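Local coordinates for ATP-dependent protease subunit HslV (Trypanosoma brucei brucei, PDB 4HNZ), which forms the proteolytic core of a mitochondrial proteasome-like complex, hydrolysing proteins that its partner HslU has recognised and unfolded, and acting in mitochondrial DNA replication by controlling helicase PIF2 levels, at residues S5-D10 against E101-I106; N69-A74 against V97-E102; E116-V121 against A133-I138. All blocks are in the same frame, centred on the assembly; numbering follows the deposited sequence.

Contact 1: residues S5-D10 against E101-I106; sequences SVRKGD and EETLEI
R7 and S5 reach T103 across the inside of the αββα sandwich of the Ntn-hydrolase fold, the architecture of proteasome-type subunits, where strand 3-8 of one sheet faces strand 103-107 of the other. At S5 and T103, the closest backbone pair, the CA atoms are 8.0 Å apart, so side chains make the contact. R7 does most of it. Its chain runs out straight, CG anti to the backbone N (chi1 176°), and turns at chi3 (-75°). The guanidinium then presents its NH1/NH2 end to T103, and both terminal nitrogens grip the same oxygen: NH1 donates to T103 OG1 at 2.7 Å and NH2 to T103 OG1 at 2.9 Å. Neither bond is straight, as expected when two N-H groups share one acceptor, and the hydroxyl lies somewhat out of the guanidinium plane, by 18° as seen from NH1. T103 CB sits in that plane at the edge, 3.6 Å from R7 NH1. Over one face of the group comes the carbonyl E101 O, displaced toward the rim. The backbone of the S99-E102 turn holds the guanidinium as well: A100 O accepts from R7 NE, and S99 O takes a weak bond from R7 NH2. Together with the T103 hydroxyl, they fix the rotation of the group and tie the end of strand 3-8 to the turn that joins strands 93-98 and 103-107. Deeper in, S5 and T103 are both buried. S5 OG bonds to V13 O in the adjacent strand, and it also approaches the T103 methyl, with OG 3.9 Å from T103 CG2. Water 1 bridges the two hydroxyls, 2.8 Å from S5 OG and 3.1 Å from T103 OG1, adding a third polar neighbour to the threonine oxygen.

Contact 2: residues N69-A74 against V97-E102; sequences NQLTRA and VCSAEE
L71 and V97 supply the apolar part of the contact. L71, at the start of helix 71-84, has CG anti to its backbone N (chi1 -169°), and its two methyls go to different places. L71 CD1 meets V97 CG1 at 4.0 Å, while L71 CD2 comes 3.7 Å from S99 OG and brushes E102 CB at 4.1 Å. I64 and L104 also pack on L71, and L60 on V97, so the leucine belongs to a wider hydrophobic layer. Here one of the outer helical layers of the αββα sandwich, formed by helices 50-66 and 71-84, rests on the sheet containing strands 93-98 and 103-107; the contact lies at the tip where those two strands are joined.

The polar part belongs to E102. Its chain is extended beyond CG, crosses T72 at about a right angle and puts the carboxylate beside the first helical turn. T72 OG1 donates to E102 OE2 at 2.7 Å, approaching on the anti side and 24° out of the carboxylate plane. T72 N adds a weak bond to the same E102 OE2 at 3.4 Å, and water 2 donates to E102 OE2 at 2.7 Å. The other oxygen, OE1, turns to the aliphatic base of the leucine, close to L71 CB. With Q70 at the N-cap position, a negative charge here would be expected to interact favourably with the helix N-terminus.

Within the turn, backbone bonding and a side chain set the position of that glutamate. S99 OG accepts from E102 N at 2.9 Å with an N-H...O angle of 158°, an ST motif, and S99 N donates to E102 O.

Contact 3: residues E116-V121 against A133-I138; sequences EADGIV and AARALI
D118 carries its CG between the backbone N and the carbonyl carbon (chi1 65°), while R135 has CG anti to its carbonyl carbon (chi1 -78°) and runs extended from there to NE; the two side chains cross obliquely and meet in a salt bridge. R135 NE donates to D118 OD2 at 2.8 Å, a weak, bent hydrogen bond, with the carboxylate and guanidinium planes 40° apart. The other oxygen braces the turn: D118 OD1 accepts from I120 N at 2.9 Å, an Asx turn overlapping the end of the type I turn from E116 to G119. R135 NH2 goes on past the aspartate to lie 3.7 Å from E116 CG. Water 4, in plane at the guanidinium edge, accepts from R135 NH2 at 3.0 Å. Water 3 links the same nitrogen to E116 OE2, but the glutamate's stronger partners are S31 and S30 of a second subunit.

Alongside the salt bridge, I120 CD1 lies against the helix, 3.6 Å from A134 CB and 3.7 Å from R135 CG. I138 packs against the turn, with I138 CD1 3.3 Å from D118 O, and I138 CB is 4.1 Å from I120 CD1.

The contact thus lays the last turn of helix 127-137 against the entry to strand 120-123. That strand pairs with strand 3-8, V121 turns to T103 and E105 in the opposing sheet, and the helix packs through A134 on I148 and A152 of helix 145-159, with A136 touching I155 of a third subunit.

Overall arrangement
The three contacts step through the layers of the sandwich. Contact 2 joins helix to sheet on one flank, contact 1 joins sheet to sheet, and contact 3 joins sheet to helix on the other. Contacts 1 and 2, centres 9 Å apart, share E101 and E102, and L104 O pairs with V97 N at 2.8 Å. Contacts 1 and 3, centres 10 Å apart, meet through the backbone bond S5 N to V121 O (2.9 Å) and through K8 NZ to I138 O (2.7 Å). Contacts 2 and 3 do not touch, their nearest atoms being about 7 Å apart. All lie away from T1, the probable nucleophile, and from the magnesium site at T157, D160 and S163.

Contact 1: residues S5-D10 against E101-I106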
# COMPACT_ATOMS: atom_id res chain seq x y z
N SER A 5 -29.71 12.67 20.59
CA SER A 5 -30.31 13.58 21.57
C SER A 5 -31.23 14.55 20.83
O SER A 5 -30.84 15.14 19.84
CB SER A 5 -29.22 14.38 22.29
OG SER A 5 -29.79 15.32 23.20
N VAL A 6 -32.44 14.74 21.35
CA VAL A 6 -33.37 15.73 20.83
C VAL A 6 -33.91 16.61 21.97
O VAL A 6 -34.38 16.10 22.97
CB VAL A 6 -34.59 15.03 20.22
CG1 VAL A 6 -35.54 16.04 19.65
CG2 VAL A 6 -34.15 14.02 19.16
N ARG A 7 -33.78 17.91 21.81
CA ARG A 7 -34.33 18.87 22.72
C ARG A 7 -35.48 19.53 21.99
O ARG A 7 -35.29 20.11 20.93
CB ARG A 7 -33.26 19.92 23.11
CG ARG A 7 -33.77 21.03 24.02
CD ARG A 7 -32.64 22.00 24.48
NE ARG A 7 -31.81 21.38 25.52
CZ ARG A 7 -30.63 20.78 25.31
NH1 ARG A 7 -30.09 20.75 24.10
NH2 ARG A 7 -29.98 20.19 26.34
N LYS A 8 -36.66 19.47 22.57
CA LYS A 8 -37.79 20.24 22.10
C LYS A 8 -38.66 20.72 23.28
O LYS A 8 -39.09 19.92 24.11
CB LYS A 8 -38.66 19.43 21.13
CG LYS A 8 -39.86 20.20 20.56
CD LYS A 8 -40.67 19.32 19.63
CE LYS A 8 -41.75 20.07 18.86
NZ LYS A 8 -42.21 19.28 17.65
N GLY A 9 -38.93 22.04 23.31
CA GLY A 9 -39.59 22.66 24.44
C GLY A 9 -38.70 22.49 25.66
O GLY A 9 -37.47 22.67 25.59
N ASP A 10 -39.30 22.10 26.77
CA ASP A 10 -38.54 21.97 28.03
C ASP A 10 -38.06 20.54 28.31
O ASP A 10 -37.69 20.24 29.45
CB ASP A 10 -39.37 22.50 29.20
CG ASP A 10 -39.58 23.99 29.12
OD1 ASP A 10 -38.60 24.70 28.76
OD2 ASP A 10 -40.72 24.44 29.37
N GLU A 101 -30.09 22.31 30.13
CA GLU A 101 -29.74 23.50 29.36
C GLU A 101 -28.97 23.22 28.06
O GLU A 101 -29.29 23.79 27.03
CB GLU A 101 -28.91 24.49 30.21
CG GLU A 101 -29.72 25.33 31.19
CD GLU A 101 -30.56 24.48 32.13
OE1 GLU A 101 -30.00 23.48 32.66
OE2 GLU A 101 -31.78 24.78 32.28
N GLU A 102 -27.96 22.35 28.13
CA GLU A 102 -26.93 22.26 27.10
C GLU A 102 -26.75 20.83 26.63
O GLU A 102 -26.82 19.88 27.40
CB GLU A 102 -25.55 22.77 27.64
CG GLU A 102 -25.50 24.21 28.18
CD GLU A 102 -24.28 24.49 29.10
OE1 GLU A 102 -24.36 24.26 30.34
OE2 GLU A 102 -23.24 24.98 28.60
N THR A 103 -26.46 20.69 25.34
CA THR A 103 -25.98 19.45 24.77
C THR A 103 -24.70 19.69 23.97
O THR A 103 -24.64 20.57 23.10
CB THR A 103 -27.04 18.84 23.80
OG1 THR A 103 -28.31 18.72 24.45
CG2 THR A 103 -26.61 17.50 23.36
N LEU A 104 -23.71 18.84 24.20
CA LEU A 104 -22.48 18.87 23.44
C LEU A 104 -22.09 17.50 22.94
O LEU A 104 -22.17 16.51 23.64
CB LEU A 104 -21.30 19.34 24.30
CG LEU A 104 -21.54 20.74 24.75
CD1 LEU A 104 -21.75 20.74 26.23
CD2 LEU A 104 -20.36 21.64 24.37
N GLU A 105 -21.51 17.51 21.77
CA GLU A 105 -20.91 16.38 21.21
C GLU A 105 -19.39 16.62 21.17
O GLU A 105 -18.91 17.68 20.75
CB GLU A 105 -21.50 16.16 19.81
CG GLU A 105 -20.64 15.35 18.86
CD GLU A 105 -21.20 15.32 17.42
OE1 GLU A 105 -22.35 15.83 17.20
OE2 GLU A 105 -20.47 14.78 16.52
N ILE A 106 -18.65 15.60 21.58
CA ILE A 106 -17.20 15.63 21.57
C ILE A 106 -16.66 14.39 20.89
O ILE A 106 -17.02 13.31 21.24
CB ILE A 106 -16.67 15.66 22.99
CG1 ILE A 106 -17.38 16.70 23.78
CG2 ILE A 106 -15.18 15.95 22.96
CD1 ILE A 106 -17.29 16.47 25.29
O HOH W 1 -30.16 17.90 22.15

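Contact 2: residues N69-A74 against V97-E102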
# COMPACT_ATOMS: atom_id res chain seq x y z
N ASN A 69 -20.66 24.77 36.92
CA ASN A 69 -21.89 24.93 36.12
C ASN A 69 -21.65 25.05 34.63
O ASN A 69 -22.60 25.03 33.84
CB ASN A 69 -22.69 26.13 36.61
CG ASN A 69 -23.78 25.72 37.56
OD1 ASN A 69 -24.98 25.83 37.24
ND2 ASN A 69 -23.39 25.20 38.71
N GLN A 70 -20.39 25.16 34.24
CA GLN A 70 -20.05 25.51 32.88
C GLN A 70 -19.77 24.20 32.15
O GLN A 70 -18.63 23.79 31.96
CB GLN A 70 -18.86 26.48 32.89
CG GLN A 70 -19.05 27.63 33.87
CD GLN A 70 -17.84 27.79 34.77
OE1 GLN A 70 -16.86 28.40 34.37
NE2 GLN A 70 -17.89 27.19 35.98
N LEU A 71 -20.85 23.59 31.69
CA LEU A 71 -20.72 22.33 30.98
C LEU A 71 -19.91 22.51 29.68
O LEU A 71 -19.09 21.65 29.34
CB LEU A 71 -22.11 21.75 30.68
CG LEU A 71 -22.19 20.31 30.16
CD1 LEU A 71 -21.51 19.36 31.12
CD2 LEU A 71 -23.64 19.92 29.95
N THR A 72 -20.16 23.58 28.94
CA THR A 72 -19.44 23.82 27.68
C THR A 72 -17.95 23.98 27.90
O THR A 72 -17.16 23.44 27.11
CB THR A 72 -19.97 25.07 26.99
OG1 THR A 72 -21.36 24.86 26.72
CG2 THR A 72 -19.26 25.33 25.68
N ARG A 73 -17.56 24.68 28.95
CA ARG A 73 -16.15 24.85 29.22
C ARG A 73 -15.50 23.51 29.61
O ARG A 73 -14.39 23.21 29.20
CB ARG A 73 -15.91 25.87 30.30
CG ARG A 73 -14.54 26.51 30.21
CD ARG A 73 -13.83 26.50 31.55
NE ARG A 73 -13.05 27.69 31.89
CZ ARG A 73 -13.58 28.83 32.34
NH1 ARG A 73 -12.78 29.84 32.67
NH2 ARG A 73 -14.90 28.97 32.42
N ALA A 74 -16.20 22.70 30.40
CA ALA A 74 -15.73 21.39 30.76
C ALA A 74 -15.46 20.49 29.51
O ALA A 74 -14.46 19.82 29.41
CB ALA A 74 -16.71 20.72 31.72
N VAL A 97 -22.94 14.74 25.65
CA VAL A 97 -23.23 15.12 27.04
C VAL A 97 -24.46 16.00 27.03
O VAL A 97 -24.44 17.04 26.39
CB VAL A 97 -22.12 16.00 27.66
CG1 VAL A 97 -22.14 15.89 29.19
CG2 VAL A 97 -20.78 15.65 27.14
N CYS A 98 -25.43 15.67 27.88
CA CYS A 98 -26.62 16.47 28.08
C CYS A 98 -26.88 16.93 29.48
O CYS A 98 -26.76 16.19 30.43
CB CYS A 98 -27.86 15.65 27.78
SG CYS A 98 -28.03 15.33 26.06
N SER A 99 -27.27 18.20 29.56
CA SER A 99 -27.98 18.71 30.69
C SER A 99 -29.31 19.22 30.16
O SER A 99 -29.58 19.18 28.96
CB SER A 99 -27.20 19.83 31.36
OG SER A 99 -27.15 20.94 30.51
N ALA A 100 -30.13 19.73 31.07
CA ALA A 100 -31.40 20.34 30.69
C ALA A 100 -31.12 21.54 29.80
O ALA A 100 -31.79 21.71 28.78
CB ALA A 100 -32.20 20.73 31.91
N GLU A 101 -30.09 22.31 30.13
CA GLU A 101 -29.74 23.50 29.36
C GLU A 101 -28.97 23.22 28.06
O GLU A 101 -29.29 23.79 27.03
CB GLU A 101 -28.91 24.49 30.21
CG GLU A 101 -29.72 25.33 31.19
CD GLU A 101 -30.56 24.48 32.13
OE1 GLU A 101 -30.00 23.48 32.66
OE2 GLU A 101 -31.78 24.78 32.28
N GLU A 102 -27.96 22.35 28.13
CA GLU A 102 -26.93 22.26 27.10
C GLU A 102 -26.75 20.83 26.63
O GLU A 102 -26.82 19.88 27.40
CB GLU A 102 -25.55 22.77 27.64
CG GLU A 102 -25.50 24.21 28.18
CD GLU A 102 -24.28 24.49 29.10
OE1 GLU A 102 -24.36 24.26 30.34
OE2 GLU A 102 -23.24 24.98 28.60
O HOH W 2 -21.63 26.46 30.19

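Contact 3: residues E116-V121 against A133-I138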
# COMPACT_ATOMS: atom_id res chain seq x y z
N GLU A 116 -27.77 22.94 16.30
CA GLU A 116 -28.43 24.13 15.76
C GLU A 116 -29.69 24.46 16.60
O GLU A 116 -29.97 23.81 17.59
CB GLU A 116 -28.84 23.89 14.28
CG GLU A 116 -27.79 23.27 13.35
CD GLU A 116 -26.52 24.10 13.20
OE1 GLU A 116 -26.52 25.33 13.49
OE2 GLU A 116 -25.50 23.51 12.80
N ALA A 117 -30.48 25.41 16.15
CA ALA A 117 -31.68 25.74 16.84
C ALA A 117 -32.65 24.54 16.96
O ALA A 117 -33.46 24.50 17.87
CB ALA A 117 -32.37 26.92 16.15
N ASP A 118 -32.56 23.56 16.07
CA ASP A 118 -33.43 22.42 16.17
C ASP A 118 -33.16 21.50 17.38
O ASP A 118 -33.91 20.57 17.58
CB ASP A 118 -33.40 21.63 14.86
CG ASP A 118 -32.04 21.01 14.56
OD1 ASP A 118 -31.22 20.79 15.51
OD2 ASP A 118 -31.77 20.77 13.37
N GLY A 119 -32.10 21.72 18.14
CA GLY A 119 -31.85 20.92 19.34
C GLY A 119 -31.37 19.49 19.13
O GLY A 119 -31.37 18.69 20.05
N ILE A 120 -30.89 19.16 17.94
CA ILE A 120 -30.55 17.77 17.63
C ILE A 120 -29.04 17.55 17.48
O ILE A 120 -28.36 18.25 16.75
CB ILE A 120 -31.24 17.33 16.31
CG1 ILE A 120 -32.73 17.34 16.49
CG2 ILE A 120 -30.77 15.93 15.86
CD1 ILE A 120 -33.46 17.32 15.17
N VAL A 121 -28.56 16.51 18.14
CA VAL A 121 -27.18 16.08 18.09
C VAL A 121 -27.14 14.57 18.05
O VAL A 121 -27.95 13.92 18.68
CB VAL A 121 -26.43 16.48 19.39
CG1 VAL A 121 -25.00 15.99 19.40
CG2 VAL A 121 -26.40 17.99 19.52
N ALA A 133 -33.58 11.93 10.22
CA ALA A 133 -34.95 11.61 10.52
C ALA A 133 -35.50 12.57 11.58
O ALA A 133 -36.64 13.02 11.46
CB ALA A 133 -35.09 10.17 10.97
N ALA A 134 -34.74 12.84 12.63
CA ALA A 134 -35.24 13.72 13.67
C ALA A 134 -35.48 15.11 13.14
O ALA A 134 -36.44 15.78 13.52
CB ALA A 134 -34.27 13.80 14.83
N ARG A 135 -34.60 15.59 12.26
CA ARG A 135 -34.84 16.91 11.67
C ARG A 135 -36.11 17.01 10.88
O ARG A 135 -36.65 18.07 10.72
CB ARG A 135 -33.65 17.32 10.79
CG ARG A 135 -32.50 17.83 11.65
CD ARG A 135 -31.36 18.37 10.82
NE ARG A 135 -30.36 18.96 11.69
CZ ARG A 135 -29.11 19.23 11.33
NH1 ARG A 135 -28.66 18.93 10.12
NH2 ARG A 135 -28.27 19.77 12.22
N ALA A 136 -36.55 15.89 10.32
CA ALA A 136 -37.75 15.89 9.50
C ALA A 136 -38.96 16.08 10.36
O ALA A 136 -39.96 16.61 9.91
CB ALA A 136 -37.87 14.59 8.71
N LEU A 137 -38.84 15.64 11.61
CA LEU A 137 -39.96 15.69 12.53
C LEU A 137 -39.92 16.84 13.55
O LEU A 137 -40.90 17.06 14.22
CB LEU A 137 -40.03 14.38 13.31
CG LEU A 137 -40.30 13.13 12.49
CD1 LEU A 137 -40.02 11.91 13.34
CD2 LEU A 137 -41.70 13.08 11.97
N ILE A 138 -38.79 17.54 13.66
CA ILE A 138 -38.58 18.42 14.80
C ILE A 138 -39.68 19.48 14.91
O ILE A 138 -40.11 19.84 16.01
CB ILE A 138 -37.17 19.07 14.76
CG1 ILE A 138 -36.84 19.80 16.10
CG2 ILE A 138 -36.99 20.02 13.55
CD1 ILE A 138 -36.79 18.89 17.31
O HOH W 3 -25.82 21.62 11.03
O HOH W 4 -28.46 20.44 15.09